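Local coordinates for first ORF in transposon ISC1904 (Sulfolobus solfataricus, PDB 3ILX), which is of uncharacterised function but, as a serine-recombinase-like resolvase domain from an IS607-type element, probably takes part in DNA strand exchange during transposition, at residues A[8-13]-A[105-110]. Residues are numbered along the deposited sequence; the frame is centred on the assembly and turned at random.
Sequences YARVSS and EEELVE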
ATOM      1  N   TYR A   8     -16.206   4.490   8.499  1.00 26.58           N
ATOM      2  CA  TYR A   8     -15.217   5.255   7.772  1.00 27.10           C
ATOM      3  C   TYR A   8     -15.712   5.489   6.348  1.00 27.19           C
ATOM      4  O   TYR A   8     -16.036   4.546   5.632  1.00 27.35           O
ATOM      5  CB  TYR A   8     -13.853   4.573   7.762  1.00 26.06           C
ATOM      6  CG  TYR A   8     -12.869   5.450   7.010  1.00 26.53           C
ATOM      7  CD1 TYR A   8     -12.224   6.488   7.652  1.00 23.58           C
ATOM      8  CD2 TYR A   8     -12.660   5.290   5.635  1.00 26.35           C
ATOM      9  CE1 TYR A   8     -11.360   7.325   6.979  1.00 25.75           C
ATOM     10  CE2 TYR A   8     -11.768   6.130   4.942  1.00 27.55           C
ATOM     11  CZ  TYR A   8     -11.134   7.141   5.614  1.00 28.09           C
ATOM     12  OH  TYR A   8     -10.242   7.984   4.933  1.00 27.85           O
ATOM     13  N   ALA A   9     -15.767   6.746   5.929  1.00 26.83           N
ATOM     14  CA  ALA A   9     -16.242   7.037   4.582  1.00 26.76           C
ATOM     15  C   ALA A   9     -15.259   7.963   3.882  1.00 26.72           C
ATOM     16  O   ALA A   9     -14.667   8.812   4.518  1.00 26.66           O
ATOM     17  CB  ALA A   9     -17.628   7.676   4.619  1.00 26.27           C
ATOM     18  N   ARG A  10     -15.124   7.816   2.569  1.00 26.48           N
ATOM     19  CA  ARG A  10     -14.148   8.584   1.804  1.00 27.82           C
ATOM     20  C   ARG A  10     -14.609   8.754   0.356  1.00 28.70           C
ATOM     21  O   ARG A  10     -15.104   7.809  -0.258  1.00 28.54           O
ATOM     22  CB  ARG A  10     -12.765   7.859   1.817  1.00 27.83           C
ATOM     23  CG  ARG A  10     -11.565   8.713   1.255  1.00 26.69           C
ATOM     24  CD  ARG A  10     -10.352   7.876   0.769  1.00 23.76           C
ATOM     25  NE  ARG A  10     -10.734   6.707  -0.071  1.00 26.23           N
ATOM     26  CZ  ARG A  10     -10.857   6.751  -1.391  1.00 26.91           C
ATOM     27  NH1 ARG A  10     -10.676   7.906  -2.058  1.00 24.61           N
ATOM     28  NH2 ARG A  10     -11.226   5.654  -2.044  1.00 24.97           N
ATOM     29  N   VAL A  11     -14.425   9.953  -0.181  1.00 29.34           N
ATOM     30  CA  VAL A  11     -14.512  10.196  -1.614  1.00 30.87           C
ATOM     31  C   VAL A  11     -13.252  10.954  -2.061  1.00 32.05           C
ATOM     32  O   VAL A  11     -12.649  11.714  -1.281  1.00 31.89           O
ATOM     33  CB  VAL A  11     -15.811  10.993  -2.012  1.00 31.22           C
ATOM     34  CG1 VAL A  11     -17.094  10.202  -1.651  1.00 30.47           C
ATOM     35  CG2 VAL A  11     -15.839  12.374  -1.365  1.00 31.55           C
ATOM     36  N   SER A  12     -12.861  10.754  -3.308  1.00 33.31           N
ATOM     37  CA  SER A  12     -11.654  11.385  -3.811  1.00 36.26           C
ATOM     38  C   SER A  12     -11.913  12.868  -4.038  1.00 37.28           C
ATOM     39  O   SER A  12     -11.028  13.669  -3.830  1.00 36.87           O
ATOM     40  CB  SER A  12     -11.171  10.725  -5.092  1.00 35.22           C
ATOM     41  OG  SER A  12     -10.563   9.484  -4.775  1.00 39.08           O
ATOM     42  N   SER A  13     -13.128  13.184  -4.480  1.00 39.43           N
ATOM     43  CA  SER A  13     -13.687  14.548  -4.486  1.00 42.16           C
ATOM     44  C   SER A  13     -15.241  14.521  -4.419  1.00 43.68           C
ATOM     45  O   SER A  13     -15.882  13.513  -4.782  1.00 43.82           O
ATOM     46  CB  SER A  13     -13.202  15.324  -5.716  1.00 42.54           C
ATOM     47  OG  SER A  13     -13.471  14.618  -6.916  1.00 42.80           O
ATOM     48  N   GLU A 105     -15.108   5.707 -12.092  1.00 27.21           N
ATOM     49  CA  GLU A 105     -14.113   5.646 -13.134  1.00 27.21           C
ATOM     50  C   GLU A 105     -13.072   6.736 -12.936  1.00 26.89           C
ATOM     51  O   GLU A 105     -11.875   6.465 -13.012  1.00 27.20           O
ATOM     52  CB  GLU A 105     -14.771   5.786 -14.507  1.00 26.96           C
ATOM     53  CG  GLU A 105     -13.747   5.950 -15.628  1.00 30.25           C
ATOM     54  CD  GLU A 105     -14.331   5.719 -16.996  1.00 33.00           C
ATOM     55  OE1 GLU A 105     -15.508   5.326 -17.092  1.00 38.29           O
ATOM     56  OE2 GLU A 105     -13.602   5.908 -17.982  1.00 35.92           O
ATOM     57  N   GLU A 106     -13.536   7.955 -12.696  1.00 26.83           N
ATOM     58  CA  GLU A 106     -12.662   9.119 -12.510  1.00 27.19           C
ATOM     59  C   GLU A 106     -11.637   8.880 -11.403  1.00 25.77           C
ATOM     60  O   GLU A 106     -10.512   9.363 -11.495  1.00 25.16           O
ATOM     61  CB  GLU A 106     -13.507  10.364 -12.180  1.00 27.73           C
ATOM     62  CG  GLU A 106     -12.704  11.654 -11.956  1.00 33.09           C
ATOM     63  CD  GLU A 106     -13.529  12.803 -11.344  1.00 40.38           C
ATOM     64  OE1 GLU A 106     -14.782  12.798 -11.439  1.00 43.18           O
ATOM     65  OE2 GLU A 106     -12.907  13.720 -10.759  1.00 43.74           O
ATOM     66  N   GLU A 107     -12.042   8.153 -10.361  1.00 25.13           N
ATOM     67  CA  GLU A 107     -11.190   7.944  -9.199  1.00 24.50           C
ATOM     68  C   GLU A 107     -10.042   7.002  -9.597  1.00 24.30           C
ATOM     69  O   GLU A 107      -8.864   7.280  -9.316  1.00 23.24           O
ATOM     70  CB  GLU A 107     -11.972   7.404  -7.983  1.00 24.54           C
ATOM     71  CG  GLU A 107     -11.018   7.000  -6.818  1.00 23.67           C
ATOM     72  CD  GLU A 107     -11.717   6.572  -5.523  1.00 24.14           C
ATOM     73  OE1 GLU A 107     -12.957   6.635  -5.452  1.00 23.71           O
ATOM     74  OE2 GLU A 107     -11.004   6.167  -4.565  1.00 23.00           O
ATOM     75  N   LEU A 108     -10.380   5.925 -10.295  1.00 23.98           N
ATOM     76  CA  LEU A 108      -9.362   4.972 -10.711  1.00 25.20           C
ATOM     77  C   LEU A 108      -8.335   5.583 -11.662  1.00 25.78           C
ATOM     78  O   LEU A 108      -7.145   5.253 -11.557  1.00 24.95           O
ATOM     79  CB  LEU A 108      -9.971   3.792 -11.405  1.00 25.92           C
ATOM     80  CG  LEU A 108     -10.824   2.811 -10.620  1.00 26.18           C
ATOM     81  CD1 LEU A 108     -11.617   2.006 -11.614  1.00 30.40           C
ATOM     82  CD2 LEU A 108      -9.931   1.901  -9.756  1.00 26.14           C
ATOM     83  N   VAL A 109      -8.813   6.435 -12.580  1.00 25.92           N
ATOM     84  CA  VAL A 109      -7.971   7.059 -13.598  1.00 27.39           C
ATOM     85  C   VAL A 109      -7.031   8.044 -12.915  1.00 27.63           C
ATOM     86  O   VAL A 109      -5.843   8.151 -13.248  1.00 29.17           O
ATOM     87  CB  VAL A 109      -8.846   7.763 -14.679  1.00 28.03           C
ATOM     88  CG1 VAL A 109      -8.044   8.670 -15.579  1.00 27.88           C
ATOM     89  CG2 VAL A 109      -9.629   6.714 -15.531  1.00 28.73           C
ATOM     90  N   GLU A 110      -7.583   8.772 -11.955  1.00 27.39           N
ATOM     91  CA  GLU A 110      -6.827   9.718 -11.175  1.00 27.65           C
ATOM     92  C   GLU A 110      -5.747   9.015 -10.361  1.00 26.49           C
ATOM     93  O   GLU A 110      -4.610   9.500 -10.280  1.00 26.13           O
ATOM     94  CB  GLU A 110      -7.770  10.461 -10.252  1.00 27.82           C
ATOM     95  CG  GLU A 110      -7.105  11.464  -9.377  1.00 34.43           C
ATOM     96  CD  GLU A 110      -8.038  11.970  -8.283  1.00 41.23           C
ATOM     97  OE1 GLU A 110      -9.287  11.952  -8.461  1.00 44.36           O
ATOM     98  OE2 GLU A 110      -7.513  12.367  -7.230  1.00 43.19           O
TER
HETATM   99  O   HOH W   1     -14.385   8.484  -4.449  1.00 31.76           O
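R10 and E107 carry the contact through a salt bridge between the end of strand 4-11 and the first turns of helix 105-125. R10 NH2 lies 2.6 Å from E107 OE2, with an N-H...O angle of 156°. The oxygen accepts on its syn lone pair and sits close to the guanidinium plane, so the approach is edge-on; the carboxylate is turned 79° from that plane. R10 NH1 adds a weak bond of 3.1 Å to the same OE2, bent to 129°. The R10 chain bends at chi3, which places NE, whereas E107 is extended beyond CG.

Beside the pair, S12 OG accepts a hydrogen bond from R10 NH1, essentially in the guanidinium plane, and packs 3.2 Å from both CG and CD of E107. A water donates to the other oxygen, OE1 (water O to E107 OE1 2.5 Å), and accepts from S12 N; OE1 also forms a salt bridge with R74. Further bonds from R10 NH1 to G42 O and from NH2 to D73 O fix the guanidinium's rotation. The site lies where a parallel four-stranded sheet of order 2-1-3-4 meets the long helix of a serine-recombinase fold; R10 lies near the C-terminal end of strand 4-11, the second across the sheet, and S12 lies just beyond it. Segment 8-13 includes the position at which such enzymes usually carry their nucleophilic serine, so S12 is the likely counterpart, an inference from the family.

Away from this buried pair the packing thins. S13 OG and E106 OE2 are 4.0 Å apart without a hydrogen bond, and E106 is exposed. E110 comes only as near as 4.1 Å, from its OE1 to S12 CB.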